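Local coordinates for probable 2-oxoglutarate-dependent dioxygenase At5g05600 (Arabidopsis thaliana, PDB 6LSV), which oxidises the stress hormone jasmonate to 12-hydroxyjasmonate, using iron, 2-oxoglutarate and molecular oxygen and so acting within jasmonate defence signalling, at residues N210-C215 with H284-N289; S132-D137 with L222-H227; D240-L245 with K292-L297. All coordinates share one frame; numbering follows the deposited sequence.

Contact 1: residues N210-C215 with H284-N289; sequences NYYPKC and HRVIVN. With AKG (2-oxoglutaric acid), chain C.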
loop_
_atom_site.group_PDB
_atom_site.type_symbol
_atom_site.label_atom_id
_atom_site.label_comp_id
_atom_site.label_asym_id
_atom_site.label_seq_id
_atom_site.Cartn_x
_atom_site.Cartn_y
_atom_site.Cartn_z
ATOM N N ASN A 210 0.794 8.639 2.487
ATOM C CA ASN A 210 0.312 8.615 3.862
ATOM C C ASN A 210 1.100 9.599 4.715
ATOM O O ASN A 210 2.335 9.625 4.665
ATOM C CB ASN A 210 0.420 7.207 4.449
ATOM C CG ASN A 210 -0.380 6.186 3.668
ATOM O OD1 ASN A 210 -1.567 6.380 3.406
ATOM N ND2 ASN A 210 0.269 5.091 3.288
ATOM N N TYR A 211 0.383 10.396 5.502
ATOM C CA TYR A 211 0.980 11.381 6.397
ATOM C C TYR A 211 0.633 11.000 7.826
ATOM O O TYR A 211 -0.547 10.939 8.183
ATOM C CB TYR A 211 0.478 12.790 6.076
ATOM C CG TYR A 211 1.122 13.872 6.917
ATOM C CD1 TYR A 211 2.485 13.851 7.182
ATOM C CD2 TYR A 211 0.366 14.910 7.450
ATOM C CE1 TYR A 211 3.080 14.833 7.950
ATOM C CE2 TYR A 211 0.954 15.900 8.221
ATOM C CZ TYR A 211 2.312 15.854 8.466
ATOM O OH TYR A 211 2.910 16.829 9.229
ATOM N N TYR A 212 1.659 10.746 8.640
ATOM C CA TYR A 212 1.492 10.358 10.038
ATOM C C TYR A 212 2.027 11.469 10.932
ATOM O O TYR A 212 3.222 11.484 11.262
ATOM C CB TYR A 212 2.211 9.037 10.323
ATOM C CG TYR A 212 1.897 7.950 9.320
ATOM C CD1 TYR A 212 0.753 7.172 9.446
ATOM C CD2 TYR A 212 2.738 7.711 8.239
ATOM C CE1 TYR A 212 0.455 6.182 8.529
ATOM C CE2 TYR A 212 2.448 6.723 7.317
ATOM C CZ TYR A 212 1.306 5.962 7.467
ATOM O OH TYR A 212 1.013 4.977 6.553
ATOM N N PRO A 213 1.179 12.427 11.354
ATOM C CA PRO A 213 1.650 13.527 12.212
ATOM C C PRO A 213 2.041 13.039 13.596
ATOM O O PRO A 213 1.905 11.848 13.887
ATOM C CB PRO A 213 0.438 14.470 12.266
ATOM C CG PRO A 213 -0.460 14.038 11.135
ATOM C CD PRO A 213 -0.246 12.566 11.020
ATOM N N LYS A 214 2.527 13.925 14.461
ATOM C CA LYS A 214 2.888 13.485 15.800
ATOM C C LYS A 214 1.619 13.185 16.599
ATOM O O LYS A 214 0.561 13.782 16.377
ATOM C CB LYS A 214 3.759 14.531 16.508
ATOM C CG LYS A 214 5.031 14.955 15.749
ATOM C CD LYS A 214 5.544 16.284 16.229
ATOM C CE LYS A 214 4.476 17.353 16.310
ATOM N NZ LYS A 214 3.387 17.437 15.296
ATOM N N CYS A 215 1.724 12.221 17.510
ATOM C CA CYS A 215 0.580 11.729 18.246
ATOM C C CYS A 215 0.827 11.889 19.739
ATOM O O CYS A 215 1.882 11.474 20.234
ATOM C CB CYS A 215 0.309 10.253 17.914
ATOM S SG CYS A 215 -1.123 9.570 18.754
ATOM N N HIS A 284 0.511 -5.621 7.217
ATOM C CA HIS A 284 1.320 -4.566 7.805
ATOM C C HIS A 284 0.435 -3.548 8.510
ATOM O O HIS A 284 -0.788 -3.514 8.340
ATOM C CB HIS A 284 2.204 -3.874 6.756
ATOM C CG HIS A 284 1.539 -3.685 5.430
ATOM N ND1 HIS A 284 1.366 -4.716 4.530
ATOM C CD2 HIS A 284 1.013 -2.582 4.847
ATOM C CE1 HIS A 284 0.755 -4.256 3.452
ATOM N NE2 HIS A 284 0.529 -2.966 3.619
ATOM N N ARG A 285 1.087 -2.723 9.323
ATOM C CA ARG A 285 0.457 -1.646 10.069
ATOM C C ARG A 285 1.524 -0.593 10.331
ATOM O O ARG A 285 2.723 -0.864 10.225
ATOM C CB ARG A 285 -0.153 -2.151 11.382
ATOM C CG ARG A 285 0.885 -2.429 12.461
ATOM C CD ARG A 285 0.254 -2.909 13.755
ATOM N NE ARG A 285 1.239 -2.967 14.832
ATOM C CZ ARG A 285 1.002 -3.450 16.047
ATOM N NH1 ARG A 285 -0.197 -3.924 16.358
ATOM N NH2 ARG A 285 1.968 -3.458 16.957
ATOM N N VAL A 286 1.084 0.614 10.667
ATOM C CA VAL A 286 1.991 1.718 10.946
ATOM C C VAL A 286 1.772 2.167 12.382
ATOM O O VAL A 286 0.628 2.349 12.814
ATOM C CB VAL A 286 1.794 2.892 9.966
ATOM C CG1 VAL A 286 2.912 3.911 10.127
ATOM C CG2 VAL A 286 1.739 2.390 8.532
ATOM N N ILE A 287 2.863 2.322 13.121
ATOM C CA ILE A 287 2.826 2.922 14.438
ATOM C C ILE A 287 3.303 4.360 14.306
ATOM O O ILE A 287 4.015 4.723 13.366
ATOM C CB ILE A 287 3.673 2.139 15.469
ATOM C CG1 ILE A 287 5.150 2.155 15.079
ATOM C CG2 ILE A 287 3.165 0.712 15.605
ATOM C CD1 ILE A 287 6.028 1.326 15.998
ATOM N N VAL A 288 2.890 5.197 15.254
ATOM C CA VAL A 288 3.240 6.613 15.235
ATOM C C VAL A 288 4.031 6.925 16.499
ATOM O O VAL A 288 4.228 6.046 17.344
ATOM C CB VAL A 288 1.983 7.498 15.115
ATOM C CG1 VAL A 288 1.459 7.485 13.692
ATOM C CG2 VAL A 288 0.901 7.021 16.070
ATOM N N ASN A 289 4.514 8.160 16.629
ATOM C CA ASN A 289 5.143 8.578 17.875
ATOM C C ASN A 289 4.883 10.059 18.111
ATOM O O ASN A 289 4.349 10.771 17.255
ATOM C CB ASN A 289 6.646 8.268 17.904
ATOM C CG ASN A 289 7.366 8.706 16.652
ATOM O OD1 ASN A 289 7.064 9.748 16.075
ATOM N ND2 ASN A 289 8.341 7.910 16.228
HETATM C C1 AKG C . 0.323 1.584 2.987
HETATM O O1 AKG C . 0.422 0.679 2.122
HETATM O O2 AKG C . -0.540 2.493 2.831
HETATM C C2 AKG C . 1.231 1.552 4.221
HETATM O O5 AKG C . 1.152 0.629 4.961
HETATM C C3 AKG C . 2.235 2.673 4.526
HETATM C C4 AKG C . 3.501 2.061 5.134
HETATM C C5 AKG C . 4.335 3.124 5.852
HETATM O O3 AKG C . 5.586 3.011 5.942
HETATM O O4 AKG C . 3.761 4.119 6.360
HETATM O O HOH W 1 3.951 10.343 14.510
#
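Y212 and V286 form the dense part of this contact, their side chains crossing at about a right angle. V286 CG1, anti to the backbone N (chi1 -170°), stands 3.7 Å from the centroid of the Y212 ring and 14° off its normal, a CH-pi contact over the middle of one face. V286 CG2 turns to the phenol end and also lies 3.4 Å from O4 of 2-oxoglutarate. The Y212 hydroxyl gives that O4 a weak hydrogen bond, while N210 ND2 donates to O2 at the opposite end of the cosubstrate, 2.8 Å away. Both tyrosine and asparagine are established 2-oxoglutarate ligands; H284, an iron ligand, brings CD2 and the edge of its ring toward the keto oxygen O5. Packing thins toward C215. V288 divides its two methyls, CG1 resting on Y212 CB and CG2 on C215 CB, each at 3.8 Å. Beyond them partly exposed N289 is held through its backbone: C215 N donates to N289 O (3.0 Å), and a water joins N289 N to P213 O. Strands 204-212 and 284-286 line the cosubstrate pocket in the double-stranded beta-helix (jelly-roll) core of 2-oxoglutarate oxygenases. V286 and Y212 also touch L224 of strand 224-225 and R294 of strand 294-302, while strand 204-212 pairs with strands 294-302 and 137-144 on either side.

Contact 2: residues S132-D137 with L222-H227; sequences SLDWSD and LGLSPH. With FE (Fe (III) ion), chain E; JAA ({(1R,2R)-3-oxo-2-[(2Z)-pent-2-en-1-yl]cyclopentyl}acetic acid), chain D; AKG (2-oxoglutaric acid), chain C.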
loop_
_atom_site.group_PDB
_atom_site.type_symbol
_atom_site.label_atom_id
_atom_site.label_comp_id
_atom_site.label_asym_id
_atom_site.label_seq_id
_atom_site.Cartn_x
_atom_site.Cartn_y
_atom_site.Cartn_z
ATOM N N SER A 132 -13.436 2.969 14.891
ATOM C CA SER A 132 -12.166 3.533 15.321
ATOM C C SER A 132 -11.409 4.086 14.121
ATOM O O SER A 132 -11.517 3.578 13.001
ATOM C CB SER A 132 -11.323 2.478 16.035
ATOM O OG SER A 132 -10.433 3.078 16.963
ATOM N N LEU A 133 -10.638 5.140 14.359
ATOM C CA LEU A 133 -9.918 5.820 13.295
ATOM C C LEU A 133 -8.414 5.680 13.490
ATOM O O LEU A 133 -7.926 5.398 14.589
ATOM C CB LEU A 133 -10.303 7.299 13.232
ATOM C CG LEU A 133 -11.782 7.544 12.951
ATOM C CD1 LEU A 133 -12.089 9.028 12.990
ATOM C CD2 LEU A 133 -12.166 6.944 11.609
ATOM N N ASP A 134 -7.684 5.889 12.399
ATOM C CA ASP A 134 -6.234 5.810 12.402
ATOM C C ASP A 134 -5.623 7.206 12.441
ATOM O O ASP A 134 -6.223 8.184 11.983
ATOM C CB ASP A 134 -5.733 5.046 11.177
ATOM C CG ASP A 134 -6.075 3.569 11.233
ATOM O OD1 ASP A 134 -6.381 3.069 12.337
ATOM O OD2 ASP A 134 -6.045 2.910 10.172
ATOM N N TRP A 135 -4.416 7.289 12.998
ATOM C CA TRP A 135 -3.733 8.570 13.175
ATOM C C TRP A 135 -2.939 8.913 11.915
ATOM O O TRP A 135 -1.707 8.943 11.900
ATOM C CB TRP A 135 -2.832 8.530 14.403
ATOM C CG TRP A 135 -2.460 9.898 14.899
ATOM C CD1 TRP A 135 -1.288 10.563 14.677
ATOM C CD2 TRP A 135 -3.271 10.771 15.693
ATOM N NE1 TRP A 135 -1.319 11.794 15.288
ATOM C CE2 TRP A 135 -2.526 11.946 15.916
ATOM C CE3 TRP A 135 -4.557 10.673 16.234
ATOM C CZ2 TRP A 135 -3.023 13.015 16.661
ATOM C CZ3 TRP A 135 -5.048 11.735 16.973
ATOM C CH2 TRP A 135 -4.283 12.888 17.181
ATOM N N SER A 136 -3.677 9.186 10.843
ATOM C CA SER A 136 -3.025 9.550 9.595
ATOM C C SER A 136 -4.010 10.255 8.680
ATOM O O SER A 136 -5.216 9.991 8.713
ATOM C CB SER A 136 -2.449 8.327 8.872
ATOM O OG SER A 136 -3.355 7.240 8.902
ATOM N N ASP A 137 -3.472 11.160 7.871
ATOM C CA ASP A 137 -4.127 11.690 6.688
ATOM C C ASP A 137 -3.451 11.087 5.465
ATOM O O ASP A 137 -2.338 10.559 5.548
ATOM C CB ASP A 137 -4.043 13.220 6.642
ATOM C CG ASP A 137 -4.672 13.877 7.858
ATOM O OD1 ASP A 137 -5.656 13.328 8.396
ATOM O OD2 ASP A 137 -4.177 14.942 8.280
ATOM N N LEU A 222 -2.665 3.951 16.280
ATOM C CA LEU A 222 -2.010 3.349 15.132
ATOM C C LEU A 222 -2.116 4.323 13.972
ATOM O O LEU A 222 -3.195 4.865 13.714
ATOM C CB LEU A 222 -2.645 2.005 14.759
ATOM C CG LEU A 222 -2.199 0.778 15.556
ATOM C CD1 LEU A 222 -3.051 -0.425 15.197
ATOM C CD2 LEU A 222 -0.732 0.482 15.317
ATOM N N GLY A 223 -0.993 4.566 13.294
ATOM C CA GLY A 223 -1.047 5.368 12.086
ATOM C C GLY A 223 -1.892 4.718 11.014
ATOM O O GLY A 223 -2.588 5.404 10.261
ATOM N N LEU A 224 -1.862 3.389 10.947
ATOM C CA LEU A 224 -2.669 2.627 9.998
ATOM C C LEU A 224 -2.879 1.233 10.571
ATOM O O LEU A 224 -1.906 0.538 10.880
ATOM C CB LEU A 224 -1.981 2.567 8.637
ATOM C CG LEU A 224 -2.825 2.146 7.436
ATOM C CD1 LEU A 224 -4.138 2.914 7.400
ATOM C CD2 LEU A 224 -2.026 2.360 6.159
ATOM N N SER A 225 -4.139 0.828 10.713
ATOM C CA SER A 225 -4.476 -0.446 11.331
ATOM C C SER A 225 -4.084 -1.620 10.429
ATOM O O SER A 225 -3.851 -1.440 9.231
ATOM C CB SER A 225 -5.970 -0.489 11.652
ATOM O OG SER A 225 -6.291 0.426 12.683
ATOM N N PRO A 226 -3.996 -2.834 10.989
ATOM C CA PRO A 226 -3.541 -3.983 10.193
ATOM C C PRO A 226 -4.370 -4.191 8.935
ATOM O O PRO A 226 -5.585 -3.976 8.920
ATOM C CB PRO A 226 -3.699 -5.165 11.156
ATOM C CG PRO A 226 -3.557 -4.566 12.497
ATOM C CD PRO A 226 -4.193 -3.207 12.404
ATOM N N HIS A 227 -3.691 -4.626 7.876
ATOM C CA HIS A 227 -4.320 -4.939 6.602
ATOM C C HIS A 227 -3.272 -5.525 5.667
ATOM O O HIS A 227 -2.068 -5.315 5.842
ATOM C CB HIS A 227 -4.943 -3.704 5.949
ATOM C CG HIS A 227 -3.932 -2.758 5.384
ATOM N ND1 HIS A 227 -3.042 -2.064 6.175
ATOM C CD2 HIS A 227 -3.656 -2.403 4.107
ATOM C CE1 HIS A 227 -2.267 -1.317 5.412
ATOM N NE2 HIS A 227 -2.617 -1.505 4.152
HETATM FE FE FE E . -0.728 -0.809 2.843
HETATM O O01 JAA D . -6.847 4.431 0.074
HETATM O O02 JAA D . -7.640 0.430 -4.810
HETATM O O03 JAA D . -9.703 0.478 -4.125
HETATM C C04 JAA D . -7.603 2.062 -2.213
HETATM C C05 JAA D . -7.215 2.360 -0.662
HETATM C C06 JAA D . -8.802 3.010 -2.481
HETATM C C07 JAA D . -8.792 3.941 -1.460
HETATM C C08 JAA D . -7.459 3.634 -0.555
HETATM C C09 JAA D . -5.681 2.051 -0.372
HETATM C C10 JAA D . -7.990 0.703 -2.423
HETATM C C11 JAA D . -5.504 0.584 0.024
HETATM C C12 JAA D . -8.470 0.527 -3.867
HETATM C C13 JAA D . -4.807 0.230 1.087
HETATM C C14 JAA D . -4.141 1.271 1.983
HETATM C C15 JAA D . -4.549 1.030 3.436
HETATM C C1 AKG C . 0.323 1.584 2.987
HETATM O O1 AKG C . 0.422 0.679 2.122
HETATM O O2 AKG C . -0.540 2.493 2.831
HETATM C C2 AKG C . 1.231 1.552 4.221
HETATM O O5 AKG C . 1.152 0.629 4.961
HETATM C C3 AKG C . 2.235 2.673 4.526
HETATM C C4 AKG C . 3.501 2.061 5.134
HETATM C C5 AKG C . 4.335 3.124 5.852
HETATM O O3 AKG C . 5.586 3.011 5.942
HETATM O O4 AKG C . 3.761 4.119 6.360
HETATM O O HOH W 2 -5.403 5.479 16.000
#
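D134 reaches across to the backbone and hydroxyl of S225, and its side chain can be followed outward atom by atom. D134 CB lies against the carbonyl oxygen of G223, 3.3 Å away. With CG anti to the carbonyl carbon (chi1 -69°), the carboxylate carbon comes within 3.4 Å of S225 N. At the tip the two oxygens divide the work: OD1 accepts from S225 OG at 2.7 Å on its syn side, near the carboxylate plane, whereas OD2 accepts from S225 N at 2.9 Å from well above that plane and also touches L224 CD1. Two donors of one serine therefore hold the carboxylate, and K27 adds a salt bridge to OD1, consistent with a charged aspartate.

Next along the chain, W135 N donates an almost straight hydrogen bond to L222 O (2.8 Å, 175°). W135 is the centre of an inverse gamma turn. G223 and L224 together face V286 in a classic beta bulge. From there L224 sends CD2 toward both jasmonate and 2-oxoglutarate, and H227 NE2 binds iron at 2.4 Å; H227 ND1 donates back to S225 O. D229 and H284 complete the two-histidine, one-carboxylate facial triad, and 2-oxoglutarate O1 also binds the iron. The indole of W135 turns the other way, onto V10 and L13 of helix 10-15, with NE1 bonded to K214 O. The loop leading into strand 137-144 thus lies against the bulged strand 224-225, whose other neighbour is strand 284-286.

Contact 3: residues D240-L245 with K292-L297; sequences DQVFGL and KERVSL. With AKG (2-oxoglutaric acid), chain C.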
loop_
_atom_site.group_PDB
_atom_site.type_symbol
_atom_site.label_atom_id
_atom_site.label_comp_id
_atom_site.label_asym_id
_atom_site.label_seq_id
_atom_site.Cartn_x
_atom_site.Cartn_y
_atom_site.Cartn_z
ATOM N N ASP A 240 12.251 7.783 4.980
ATOM C CA ASP A 240 13.680 7.510 5.018
ATOM C C ASP A 240 14.332 7.846 6.350
ATOM O O ASP A 240 15.532 7.596 6.495
ATOM C CB ASP A 240 14.382 8.293 3.911
ATOM C CG ASP A 240 14.534 9.764 4.250
ATOM O OD1 ASP A 240 13.524 10.400 4.625
ATOM O OD2 ASP A 240 15.667 10.283 4.150
ATOM N N GLN A 241 13.600 8.403 7.317
ATOM C CA GLN A 241 14.231 8.866 8.549
ATOM C C GLN A 241 13.578 8.286 9.797
ATOM O O GLN A 241 14.241 8.129 10.826
ATOM C CB GLN A 241 14.195 10.397 8.624
ATOM C CG GLN A 241 15.079 11.108 7.607
ATOM C CD GLN A 241 16.564 10.922 7.878
ATOM O OE1 GLN A 241 17.228 10.110 7.232
ATOM N NE2 GLN A 241 17.090 11.676 8.838
ATOM N N VAL A 242 12.286 7.978 9.737
ATOM C CA VAL A 242 11.506 7.665 10.931
ATOM C C VAL A 242 10.905 6.275 10.792
ATOM O O VAL A 242 10.248 5.972 9.789
ATOM C CB VAL A 242 10.402 8.710 11.172
ATOM C CG1 VAL A 242 9.918 8.646 12.612
ATOM C CG2 VAL A 242 10.901 10.103 10.828
ATOM N N PHE A 243 11.118 5.439 11.802
ATOM C CA PHE A 243 10.549 4.100 11.793
ATOM C C PHE A 243 9.060 4.164 12.118
ATOM O O PHE A 243 8.588 5.088 12.785
ATOM C CB PHE A 243 11.274 3.195 12.797
ATOM C CG PHE A 243 12.779 3.159 12.628
ATOM C CD1 PHE A 243 13.366 3.328 11.381
ATOM C CD2 PHE A 243 13.604 2.955 13.725
ATOM C CE1 PHE A 243 14.746 3.295 11.237
ATOM C CE2 PHE A 243 14.983 2.919 13.585
ATOM C CZ PHE A 243 15.552 3.090 12.341
ATOM N N GLY A 244 8.316 3.177 11.627
ATOM C CA GLY A 244 6.893 3.120 11.894
ATOM C C GLY A 244 6.196 1.964 11.209
ATOM O O GLY A 244 5.189 1.455 11.704
ATOM N N LEU A 245 6.726 1.541 10.064
ATOM C CA LEU A 245 6.134 0.425 9.340
ATOM C C LEU A 245 6.426 -0.884 10.063
ATOM O O LEU A 245 7.569 -1.155 10.447
ATOM C CB LEU A 245 6.671 0.377 7.913
ATOM C CG LEU A 245 6.341 -0.892 7.133
ATOM C CD1 LEU A 245 4.885 -0.882 6.702
ATOM C CD2 LEU A 245 7.258 -1.020 5.937
ATOM N N LYS A 292 8.060 12.980 16.160
ATOM C CA LYS A 292 8.298 13.273 14.756
ATOM C C LYS A 292 7.195 12.634 13.918
ATOM O O LYS A 292 6.446 11.769 14.377
ATOM C CB LYS A 292 9.702 12.820 14.319
ATOM C CG LYS A 292 10.196 13.457 13.005
ATOM C CD LYS A 292 9.724 14.915 12.824
ATOM C CE LYS A 292 10.280 15.510 11.539
ATOM N NZ LYS A 292 10.399 14.475 10.464
ATOM N N GLU A 293 7.087 13.109 12.688
ATOM C CA GLU A 293 6.089 12.680 11.729
ATOM C C GLU A 293 6.694 11.631 10.804
ATOM O O GLU A 293 7.855 11.242 10.942
ATOM C CB GLU A 293 5.581 13.888 10.940
ATOM C CG GLU A 293 6.710 14.815 10.498
ATOM C CD GLU A 293 6.319 15.714 9.342
ATOM O OE1 GLU A 293 5.546 16.668 9.568
ATOM O OE2 GLU A 293 6.791 15.470 8.208
ATOM N N ARG A 294 5.891 11.175 9.846
ATOM C CA ARG A 294 6.342 10.250 8.819
ATOM C C ARG A 294 5.618 10.575 7.525
ATOM O O ARG A 294 4.503 11.104 7.536
ATOM C CB ARG A 294 6.089 8.780 9.203
ATOM C CG ARG A 294 7.096 8.191 10.183
ATOM C CD ARG A 294 6.905 6.683 10.391
ATOM N NE ARG A 294 7.501 5.874 9.329
ATOM C CZ ARG A 294 6.812 5.250 8.376
ATOM N NH1 ARG A 294 5.487 5.332 8.343
ATOM N NH2 ARG A 294 7.450 4.542 7.452
ATOM N N VAL A 295 6.265 10.259 6.406
ATOM C CA VAL A 295 5.655 10.366 5.087
ATOM C C VAL A 295 6.066 9.136 4.293
ATOM O O VAL A 295 7.263 8.885 4.109
ATOM C CB VAL A 295 6.076 11.647 4.343
ATOM C CG1 VAL A 295 5.838 11.490 2.850
ATOM C CG2 VAL A 295 5.320 12.852 4.885
ATOM N N SER A 296 5.085 8.367 3.828
ATOM C CA SER A 296 5.351 7.165 3.055
ATOM C C SER A 296 4.502 7.161 1.794
ATOM O O SER A 296 3.382 7.679 1.776
ATOM C CB SER A 296 5.090 5.899 3.874
ATOM O OG SER A 296 5.647 6.021 5.172
ATOM N N LEU A 297 5.050 6.564 0.740
ATOM C CA LEU A 297 4.432 6.549 -0.579
ATOM C C LEU A 297 4.123 5.108 -0.959
ATOM O O LEU A 297 5.030 4.271 -1.029
ATOM C CB LEU A 297 5.345 7.200 -1.620
ATOM C CG LEU A 297 5.421 8.732 -1.682
ATOM C CD1 LEU A 297 6.098 9.331 -0.457
ATOM C CD2 LEU A 297 6.139 9.167 -2.947
HETATM C C1 AKG C . 0.323 1.584 2.987
HETATM O O1 AKG C . 0.422 0.679 2.122
HETATM O O2 AKG C . -0.540 2.493 2.831
HETATM C C2 AKG C . 1.231 1.552 4.221
HETATM O O5 AKG C . 1.152 0.629 4.961
HETATM C C3 AKG C . 2.235 2.673 4.526
HETATM C C4 AKG C . 3.501 2.061 5.134
HETATM C C5 AKG C . 4.335 3.124 5.852
HETATM O O3 AKG C . 5.586 3.011 5.942
HETATM O O4 AKG C . 3.761 4.119 6.360
#
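R294 starts with CG anti to its own carbonyl carbon (chi1 -79°), which sets R294 CG 3.5 Å from V242 CB, and the chain continues extended to CD as the two side chains slide past each other in opposite directions. A bend at chi3 (81°) then swings NE to V242 O. The bond from R294 NE to V242 O is 2.8 Å long, with that oxygen in the guanidinium plane and NE well above the plane of the carbonyl. CG2 of V242 lies against E293 O. G244 and L245 pass over one face of the guanidinium, with L245 N above its centre and G244 CA nearer the rim. Toward the cosubstrate, R294 NH1 donates to O4 of 2-oxoglutarate at 2.9 Å, nearly straight at 171°, and R294 NH2 donates to its O3 at 2.8 Å. S296 OG lies near both of these oxygens, making weak hydrogen bonds whose single proton is not assigned to either, and L245 CB covers O3 from 3.5 Å. R294 and S296 are established 2-oxoglutarate ligands, the RxS pair of this oxygenase family. A paired arginine-carboxylate contact of this kind should favour the ionised distal carboxylate, while the NE bond to the V242 carbonyl, together with the two bonds to the carboxylate, holds the guanidinium's rotation.

Overall arrangement
From the N terminus, the loop 132-137 comes first and leads into strand 137-144. After helices 161-186 and 193-197 comes strand 204-212, and then segment 222-227, which closes contact 2 across 84 residues and ties the N-terminal family region to the oxygenase core. Contact 1 opens at 210-215, before contact 2 has closed, and shuts only at 284-289, so these two cross. Contact 3 opens at 240-245 inside contact 1 and closes at 292-297 beyond it, crossing it in turn; contacts 2 and 3 lie in series without touching. Contact 1 bridges them through backbone pairing of Y211 with D137, H284 with H227 and N210 with S296, and all three contacts reach 2-oxoglutarate.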